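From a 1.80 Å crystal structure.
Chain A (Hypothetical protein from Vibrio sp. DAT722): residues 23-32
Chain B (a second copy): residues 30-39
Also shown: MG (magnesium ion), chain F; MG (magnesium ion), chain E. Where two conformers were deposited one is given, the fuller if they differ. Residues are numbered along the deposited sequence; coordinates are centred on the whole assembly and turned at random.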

# COMPACT_ATOMS: atom_id res chain seq x y z
N TYR A 23 8.71 -11.16 -2.59
CA TYR A 23 7.36 -11.40 -2.12
C TYR A 23 6.73 -10.12 -1.57
O TYR A 23 5.51 -9.93 -1.70
CB TYR A 23 7.31 -12.51 -1.06
CG TYR A 23 7.67 -13.86 -1.64
CD1 TYR A 23 8.98 -14.35 -1.53
CD2 TYR A 23 6.74 -14.61 -2.32
CE1 TYR A 23 9.34 -15.59 -2.06
CE2 TYR A 23 7.10 -15.89 -2.88
CZ TYR A 23 8.40 -16.35 -2.74
OH TYR A 23 8.80 -17.56 -3.25
N PHE A 24 7.54 -9.30 -0.90
CA PHE A 24 7.01 -8.05 -0.32
C PHE A 24 6.56 -7.08 -1.44
O PHE A 24 5.45 -6.55 -1.38
CB PHE A 24 8.02 -7.37 0.62
CG PHE A 24 7.46 -6.12 1.28
CD1 PHE A 24 6.45 -6.23 2.25
CD2 PHE A 24 7.94 -4.86 0.93
CE1 PHE A 24 5.91 -5.05 2.86
CE2 PHE A 24 7.42 -3.69 1.54
CZ PHE A 24 6.40 -3.80 2.51
N PHE A 25 7.42 -6.89 -2.44
CA PHE A 25 7.05 -6.09 -3.61
C PHE A 25 5.76 -6.58 -4.25
O PHE A 25 4.88 -5.80 -4.57
CB PHE A 25 8.16 -6.09 -4.68
CG PHE A 25 9.39 -5.30 -4.32
CD1 PHE A 25 9.29 -3.98 -3.84
CD2 PHE A 25 10.67 -5.86 -4.52
CE1 PHE A 25 10.45 -3.24 -3.54
CE2 PHE A 25 11.83 -5.12 -4.21
CZ PHE A 25 11.73 -3.82 -3.74
N LYS A 26 5.66 -7.89 -4.45
CA LYS A 26 4.43 -8.46 -5.03
C LYS A 26 3.20 -8.20 -4.16
O LYS A 26 2.13 -7.88 -4.68
CB LYS A 26 4.60 -9.97 -5.28
CG LYS A 26 5.53 -10.37 -6.46
CD LYS A 26 5.12 -9.74 -7.83
CE LYS A 26 3.65 -9.95 -8.17
NZ LYS A 26 3.38 -9.38 -9.54
N LEU A 27 3.34 -8.30 -2.85
CA LEU A 27 2.21 -8.02 -1.97
C LEU A 27 1.68 -6.61 -2.23
O LEU A 27 0.45 -6.42 -2.36
CB LEU A 27 2.58 -8.15 -0.46
CG LEU A 27 1.44 -7.76 0.49
CD1 LEU A 27 0.34 -8.82 0.49
CD2 LEU A 27 1.97 -7.58 1.93
N ILE A 28 2.58 -5.63 -2.27
CA ILE A 28 2.20 -4.19 -2.42
C ILE A 28 1.60 -4.00 -3.84
O ILE A 28 0.61 -3.28 -4.00
CB ILE A 28 3.41 -3.26 -2.18
CG1 ILE A 28 4.05 -3.51 -0.80
CG2 ILE A 28 3.03 -1.75 -2.39
CD1 ILE A 28 3.01 -3.41 0.37
N GLU A 29 2.18 -4.67 -4.84
CA GLU A 29 1.62 -4.66 -6.21
C GLU A 29 0.16 -5.12 -6.21
O GLU A 29 -0.72 -4.48 -6.84
CB GLU A 29 2.44 -5.56 -7.16
CG GLU A 29 3.69 -4.93 -7.68
CD GLU A 29 4.61 -5.91 -8.42
OE2 GLU A 29 5.78 -5.96 -7.96
N GLU A 30 -0.12 -6.24 -5.54
CA GLU A 30 -1.48 -6.79 -5.50
C GLU A 30 -2.44 -5.91 -4.70
O GLU A 30 -3.63 -5.83 -5.04
CB GLU A 30 -1.51 -8.22 -4.93
CG GLU A 30 -0.59 -9.20 -5.68
CD GLU A 30 -0.90 -9.37 -7.16
OE1 GLU A 30 -1.95 -8.92 -7.69
OE2 GLU A 30 -0.07 -10.04 -7.80
N VAL A 31 -1.95 -5.29 -3.63
CA VAL A 31 -2.76 -4.35 -2.85
C VAL A 31 -3.16 -3.16 -3.75
O VAL A 31 -4.30 -2.71 -3.71
CB VAL A 31 -2.02 -3.87 -1.58
CG1 VAL A 31 -2.75 -2.68 -0.89
CG2 VAL A 31 -1.94 -5.05 -0.57
N GLY A 32 -2.25 -2.72 -4.61
CA GLY A 32 -2.63 -1.65 -5.56
C GLY A 32 -3.68 -2.07 -6.57
O GLY A 32 -4.60 -1.31 -6.88
N GLU B 30 -2.79 -2.14 8.26
CA GLU B 30 -2.09 -3.37 8.64
C GLU B 30 -0.92 -3.68 7.72
O GLU B 30 0.08 -4.21 8.18
CB GLU B 30 -3.05 -4.58 8.73
CG GLU B 30 -4.22 -4.34 9.66
CD GLU B 30 -3.87 -4.11 11.13
OE1 GLU B 30 -2.70 -4.22 11.59
OE2 GLU B 30 -4.83 -3.82 11.86
N VAL B 31 -1.05 -3.35 6.43
CA VAL B 31 0.08 -3.47 5.46
C VAL B 31 1.23 -2.56 5.93
O VAL B 31 2.40 -2.97 5.89
CB VAL B 31 -0.39 -3.18 4.01
CG1 VAL B 31 0.81 -3.14 2.99
CG2 VAL B 31 -1.39 -4.24 3.54
N GLY B 32 0.91 -1.35 6.38
CA GLY B 32 1.92 -0.48 7.00
C GLY B 32 2.62 -1.09 8.18
O GLY B 32 3.85 -1.05 8.27
N GLU B 33 1.85 -1.63 9.14
CA GLU B 33 2.45 -2.31 10.28
C GLU B 33 3.24 -3.55 9.89
O GLU B 33 4.30 -3.84 10.48
CB GLU B 33 1.39 -2.61 11.36
CG GLU B 33 0.65 -1.34 11.75
CD GLU B 33 -0.18 -1.48 13.00
OE1 GLU B 33 -0.66 -2.59 13.31
OE2 GLU B 33 -0.36 -0.44 13.69
N LEU B 34 2.78 -4.25 8.85
CA LEU B 34 3.53 -5.41 8.31
C LEU B 34 4.90 -4.97 7.77
O LEU B 34 5.92 -5.62 8.05
CB LEU B 34 2.71 -6.14 7.22
CG LEU B 34 3.46 -7.25 6.47
CD1 LEU B 34 3.85 -8.38 7.43
CD2 LEU B 34 2.61 -7.75 5.30
N SER B 35 4.93 -3.85 7.03
CA SER B 35 6.18 -3.28 6.49
C SER B 35 7.16 -3.02 7.63
O SER B 35 8.32 -3.39 7.53
CB SER B 35 5.88 -2.00 5.71
OG SER B 35 7.05 -1.52 5.08
N GLU B 36 6.68 -2.42 8.72
CA GLU B 36 7.53 -2.15 9.89
C GLU B 36 8.10 -3.44 10.50
O GLU B 36 9.30 -3.50 10.82
CB GLU B 36 6.75 -1.37 10.94
CG GLU B 36 7.59 -1.00 12.15
CD GLU B 36 6.80 -0.21 13.18
OE1 GLU B 36 5.55 -0.26 13.16
OE2 GLU B 36 7.45 0.44 14.02
N SER B 37 7.25 -4.45 10.67
CA SER B 37 7.65 -5.73 11.28
C SER B 37 8.69 -6.46 10.43
O SER B 37 9.62 -7.07 10.96
CB SER B 37 6.43 -6.63 11.52
OG SER B 37 5.83 -7.07 10.31
N ILE B 38 8.53 -6.40 9.11
CA ILE B 38 9.48 -7.07 8.20
C ILE B 38 10.80 -6.29 8.19
O ILE B 38 11.91 -6.88 8.28
CB ILE B 38 8.91 -7.20 6.77
CG1 ILE B 38 7.76 -8.23 6.76
CG2 ILE B 38 10.02 -7.63 5.78
CD1 ILE B 38 6.92 -8.25 5.45
N ARG B 39 10.69 -4.96 8.13
CA ARG B 39 11.89 -4.08 8.18
C ARG B 39 12.76 -4.40 9.39
O ARG B 39 14.00 -4.49 9.30
CB ARG B 39 11.51 -2.61 8.19
CG ARG B 39 12.73 -1.65 8.30
CD ARG B 39 12.36 -0.19 8.11
NE ARG B 39 11.37 0.29 9.08
CZ ARG B 39 11.64 0.68 10.32
NH1 ARG B 39 12.89 0.65 10.78
NH2 ARG B 39 10.65 1.10 11.10
MG MG F . -1.44 -4.73 13.43
MG MG E . -3.45 -9.22 -9.35
O HOH W 1 -1.65 -10.51 -10.58
O HOH W 2 -3.36 -4.06 14.61
O HOH W 3 -0.03 -4.94 15.51

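Both stretches are helical throughout, and they come from two copies of the same protein. They run nearly antiparallel, at 171° between their N-to-C directions. The axes come no closer than 12.1 Å. That spacing is too wide for backbone contact, so side chains fill the gap. The nearest CA pairs are Ile A28 CA to Val B31 CA at 8.2 Å and Phe A24 CA to Ser B35 CA at 8.4 Å. The contact buries 294 Å², both sides summed.

Apolar packing holds the pair together. No hydrogen bond crosses between the stretches. The contact residues fall at positions i, i+3, i+4 and i+7, about two helical turns: Phe A24, Leu A27, Ile A28 and Val A31 on one helix, Val B31, Leu B34, Ser B35 and Ile B38 on the other. This spacing keeps them on one side of each helix.

Val B31 sits between two partners. Its CG1 lies 3.4 Å from Ile A28 CD1, and its CG2 lies 4.2 Å from Val A31 CG2. A branched residue suits this place because its two methyls reach different neighbours. The CA-to-CB bond of Ile A28 points sideways, but the longer side chain brings CD1 nearer to the other helix. The CA-to-CB bonds of both valines point toward the partner stretch, and both have chi1 near t.

Leu A27 and Leu B34 meet through their ends, with Leu A27 CD2 3.4 Å from Leu B34 CD2. The CA-to-CB bonds of both point toward the opposing helix, and both adopt the same rotamer, t for chi1 and p for chi2. In this rotamer each leucine extends its CD2 methyl into the gap, where the two meet.

Phe A24 has the largest covered area of the contact residues, 71 Å². Its CA-to-CB bond points toward chain B, with chi1 at t. Its CD1 is 3.8 Å from Ile B38 CD1, and its CZ is 3.5 Å from Ser B35 OG. Both neighbours approach the ring obliquely. The long ring spans from one to the other. The CA-to-CB bond of the small Ser B35 points sideways, and its hydroxyl is satisfied by a hydrogen bond elsewhere in the structure, so it can sit beside an aromatic carbon.

No polar bond links the two stretches; the polar interactions lie within each stretch or are made elsewhere in the structure. Backbone hydrogen bonds from residue i+4 to residue i maintain the helices, as in Ile A28 N to Phe A24 O at 3.1 Å and Ser B35 N to Val B31 O at 2.9 Å. Ser B37 OG also donates to Leu B34 O at 2.7 Å. Lys A26 NZ and Glu A30 OE2 form a long salt bridge at 3.9 Å.

The magnesium ions do not bridge the two stretches. Glu B30 OE1 and Glu B33 OE1 each bind the chain F ion at 2.3 Å. This shared ion accounts for the two carboxylate oxygens lying only 3.1 Å apart, Glu B30 OE1 to Glu B33 OE1. The chain E ion is bound by Glu A30 OE1 at 2.3 Å. None of these glutamates touches the other stretch.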